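Kinesin-like protein KIF19 (Mus musculus, PDB 5GSZ) moves along microtubules toward their plus ends and regulates the length of motile cilia by depolymerizing microtubules at the ciliary tips. Local coordinates at residues Y112-T117 against L246-L251. Numbering follows the deposited sequence.
Sequences YTMLGT and LFMIDL. With ADP (adenosine-5'-diphosphate), chain B.
Met114 and Asp250 mark the nearest approach of the two backbones, with Met114 CA and Asp250 CA 6.5 Å apart, and no hydrogen bond joins the segments; the contact is made mainly by the Met114 side chain, packing on backbone and side-chain atoms of the strand. Its CG lies anti to the carbonyl carbon (chi1 -62°), and further bends at chi2 and chi3 bring the CE methyl against the strand. There Met114 CE rests 3.8 Å from Ile249 O and 4.0 Å from Met248 CB; the rest of the Met248 side chain leads away from the helix. Farther along, Met114 CG reaches Asp250 CB at 4.4 Å, while the carboxylate of Asp250 turns to Thr111 and Arg206: OD2 is hydrogen-bonded to Thr111 and forms a salt bridge with Arg206. Two residues before Met114, Tyr112 faces the nucleotide. With CG anti to the backbone N (chi1 -180°), its ring has the adenine over one face, ADP C4 standing 3.8 Å above the plane of the Tyr112 ring, over its centre. Tyr112 N also donates to ADP O1A at 3.1 Å (N-H...O angle 145°), so one residue touches both base and alpha-phosphate. An alanine here would keep that amide but would probably leave the adenine without the ring that covers it and freer to shift. The four residues that meet across the segments are buried, and they seat helix 110-114, which begins with the last residues of the P-loop, on strand 242-250 of the central mixed sheet, with the Asp250 side chain about 4 Å from the magnesium ion: the nucleotide site of a kinesin motor domain.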
loop_
_atom_site.group_PDB
_atom_site.type_symbol
_atom_site.label_atom_id
_atom_site.label_comp_id
_atom_site.label_asym_id
_atom_site.label_seq_id
_atom_site.Cartn_x
_atom_site.Cartn_y
_atom_site.Cartn_z
ATOM N N TYR A 112 -0.178 9.225 5.018
ATOM C CA TYR A 112 -1.155 9.506 6.063
ATOM C C TYR A 112 -2.024 8.285 6.363
ATOM O O TYR A 112 -2.267 7.962 7.532
ATOM C CB TYR A 112 -2.020 10.712 5.676
ATOM C CG TYR A 112 -3.064 11.084 6.714
ATOM C CD1 TYR A 112 -2.747 11.920 7.780
ATOM C CD2 TYR A 112 -4.365 10.584 6.638
ATOM C CE1 TYR A 112 -3.698 12.267 8.734
ATOM C CE2 TYR A 112 -5.317 10.916 7.587
ATOM C CZ TYR A 112 -4.971 11.762 8.635
ATOM O OH TYR A 112 -5.904 12.100 9.579
ATOM N N THR A 113 -2.528 7.612 5.316
ATOM C CA THR A 113 -3.331 6.406 5.512
ATOM C C THR A 113 -2.544 5.304 6.219
ATOM O O THR A 113 -3.082 4.645 7.114
ATOM C CB THR A 113 -3.861 5.883 4.175
ATOM O OG1 THR A 113 -4.979 6.667 3.756
ATOM C CG2 THR A 113 -4.305 4.406 4.288
ATOM N N MET A 114 -1.269 5.094 5.839
ATOM C CA MET A 114 -0.484 3.957 6.330
ATOM C C MET A 114 0.198 4.224 7.671
ATOM O O MET A 114 0.050 3.431 8.608
ATOM C CB MET A 114 0.571 3.531 5.301
ATOM C CG MET A 114 -0.037 3.067 3.998
ATOM S SD MET A 114 -1.400 1.879 4.184
ATOM C CE MET A 114 -0.531 0.336 4.504
ATOM N N LEU A 115 0.956 5.324 7.772
ATOM C CA LEU A 115 1.620 5.711 9.013
ATOM C C LEU A 115 0.766 6.638 9.881
ATOM O O LEU A 115 0.709 6.465 11.099
ATOM C CB LEU A 115 2.953 6.382 8.698
ATOM C CG LEU A 115 3.631 7.004 9.904
ATOM C CD1 LEU A 115 4.184 5.881 10.737
ATOM C CD2 LEU A 115 4.763 7.906 9.487
ATOM N N GLY A 116 0.092 7.618 9.273
ATOM C CA GLY A 116 -0.640 8.620 10.026
ATOM C C GLY A 116 0.295 9.561 10.757
ATOM O O GLY A 116 1.442 9.782 10.363
ATOM N N THR A 117 -0.204 10.107 11.857
ATOM C CA THR A 117 0.553 11.023 12.698
ATOM C C THR A 117 0.409 10.605 14.152
ATOM O O THR A 117 -0.436 9.772 14.505
ATOM C CB THR A 117 0.076 12.473 12.553
ATOM O OG1 THR A 117 -1.281 12.576 13.011
ATOM C CG2 THR A 117 0.159 12.927 11.120
ATOM N N LEU A 246 1.915 -10.720 6.814
ATOM C CA LEU A 246 1.207 -9.508 6.432
ATOM C C LEU A 246 2.209 -8.504 5.875
ATOM O O LEU A 246 3.286 -8.316 6.443
ATOM C CB LEU A 246 0.440 -8.908 7.619
ATOM C CG LEU A 246 -0.130 -7.499 7.362
ATOM C CD1 LEU A 246 -1.170 -7.486 6.232
ATOM C CD2 LEU A 246 -0.684 -6.857 8.612
ATOM N N PHE A 247 1.859 -7.883 4.752
ATOM C CA PHE A 247 2.666 -6.841 4.132
ATOM C C PHE A 247 1.862 -5.560 4.068
ATOM O O PHE A 247 0.725 -5.569 3.583
ATOM C CB PHE A 247 3.095 -7.215 2.719
ATOM C CG PHE A 247 4.261 -8.139 2.665
ATOM C CD1 PHE A 247 5.547 -7.651 2.750
ATOM C CD2 PHE A 247 4.077 -9.499 2.502
ATOM C CE1 PHE A 247 6.622 -8.511 2.683
ATOM C CE2 PHE A 247 5.154 -10.347 2.432
ATOM C CZ PHE A 247 6.419 -9.853 2.523
ATOM N N MET A 248 2.456 -4.462 4.540
ATOM C CA MET A 248 1.785 -3.163 4.567
ATOM C C MET A 248 2.672 -2.155 3.851
ATOM O O MET A 248 3.760 -1.815 4.334
ATOM C CB MET A 248 1.466 -2.732 5.999
ATOM C CG MET A 248 0.334 -3.554 6.589
ATOM S SD MET A 248 -0.198 -3.097 8.260
ATOM C CE MET A 248 1.219 -3.615 9.218
ATOM N N ILE A 249 2.215 -1.683 2.695
ATOM C CA ILE A 249 3.085 -1.006 1.748
ATOM C C ILE A 249 2.597 0.411 1.500
ATOM O O ILE A 249 1.418 0.631 1.199
ATOM C CB ILE A 249 3.198 -1.793 0.439
ATOM C CG1 ILE A 249 3.784 -3.173 0.753
ATOM C CG2 ILE A 249 4.067 -1.018 -0.558
ATOM C CD1 ILE A 249 3.538 -4.202 -0.320
ATOM N N ASP A 250 3.525 1.364 1.646
ATOM C CA ASP A 250 3.389 2.753 1.235
ATOM C C ASP A 250 4.138 2.907 -0.088
ATOM O O ASP A 250 5.359 3.049 -0.101
ATOM C CB ASP A 250 3.961 3.665 2.312
ATOM C CG ASP A 250 3.702 5.145 2.034
ATOM O OD1 ASP A 250 2.820 5.469 1.210
ATOM O OD2 ASP A 250 4.386 5.990 2.651
ATOM N N LEU A 251 3.407 2.889 -1.199
ATOM C CA LEU A 251 4.032 2.799 -2.513
ATOM C C LEU A 251 4.727 4.101 -2.904
ATOM O O LEU A 251 4.579 5.151 -2.270
ATOM C CB LEU A 251 3.009 2.464 -3.597
ATOM C CG LEU A 251 2.442 1.056 -3.651
ATOM C CD1 LEU A 251 1.398 0.927 -4.733
ATOM C CD2 LEU A 251 3.565 0.100 -3.896
HETATM P PB ADP B . 1.587 10.889 0.041
HETATM O O1B ADP B . 2.075 10.000 1.162
HETATM O O2B ADP B . 0.635 10.142 -0.864
HETATM O O3B ADP B . 2.665 11.699 -0.627
HETATM P PA ADP B . 0.926 12.388 2.315
HETATM O O1A ADP B . -0.104 11.678 3.139
HETATM O O2A ADP B . 2.400 12.241 2.594
HETATM O O3A ADP B . 0.693 12.034 0.748
HETATM O "O5'" ADP B . 0.716 13.976 2.388
HETATM C "C5'" ADP B . -0.545 14.621 2.365
HETATM C "C4'" ADP B . -0.492 15.732 3.392
HETATM O "O4'" ADP B . -1.836 15.995 3.769
HETATM C "C3'" ADP B . 0.182 15.208 4.632
HETATM O "O3'" ADP B . 0.628 16.358 5.353
HETATM C "C2'" ADP B . -0.931 14.501 5.375
HETATM O "O2'" ADP B . -0.756 14.619 6.794
HETATM C "C1'" ADP B . -2.184 15.252 4.936
HETATM N N9 ADP B . -3.302 14.334 4.604
HETATM C C8 ADP B . -3.304 13.384 3.643
HETATM N N7 ADP B . -4.490 12.718 3.581
HETATM C C5 ADP B . -5.272 13.254 4.535
HETATM C C6 ADP B . -6.634 13.007 5.021
HETATM N N6 ADP B . -7.407 12.047 4.454
HETATM N N1 ADP B . -7.073 13.775 6.041
HETATM C C2 ADP B . -6.312 14.734 6.591
HETATM N N3 ADP B . -5.051 15.000 6.210
HETATM C C4 ADP B . -4.490 14.309 5.203
#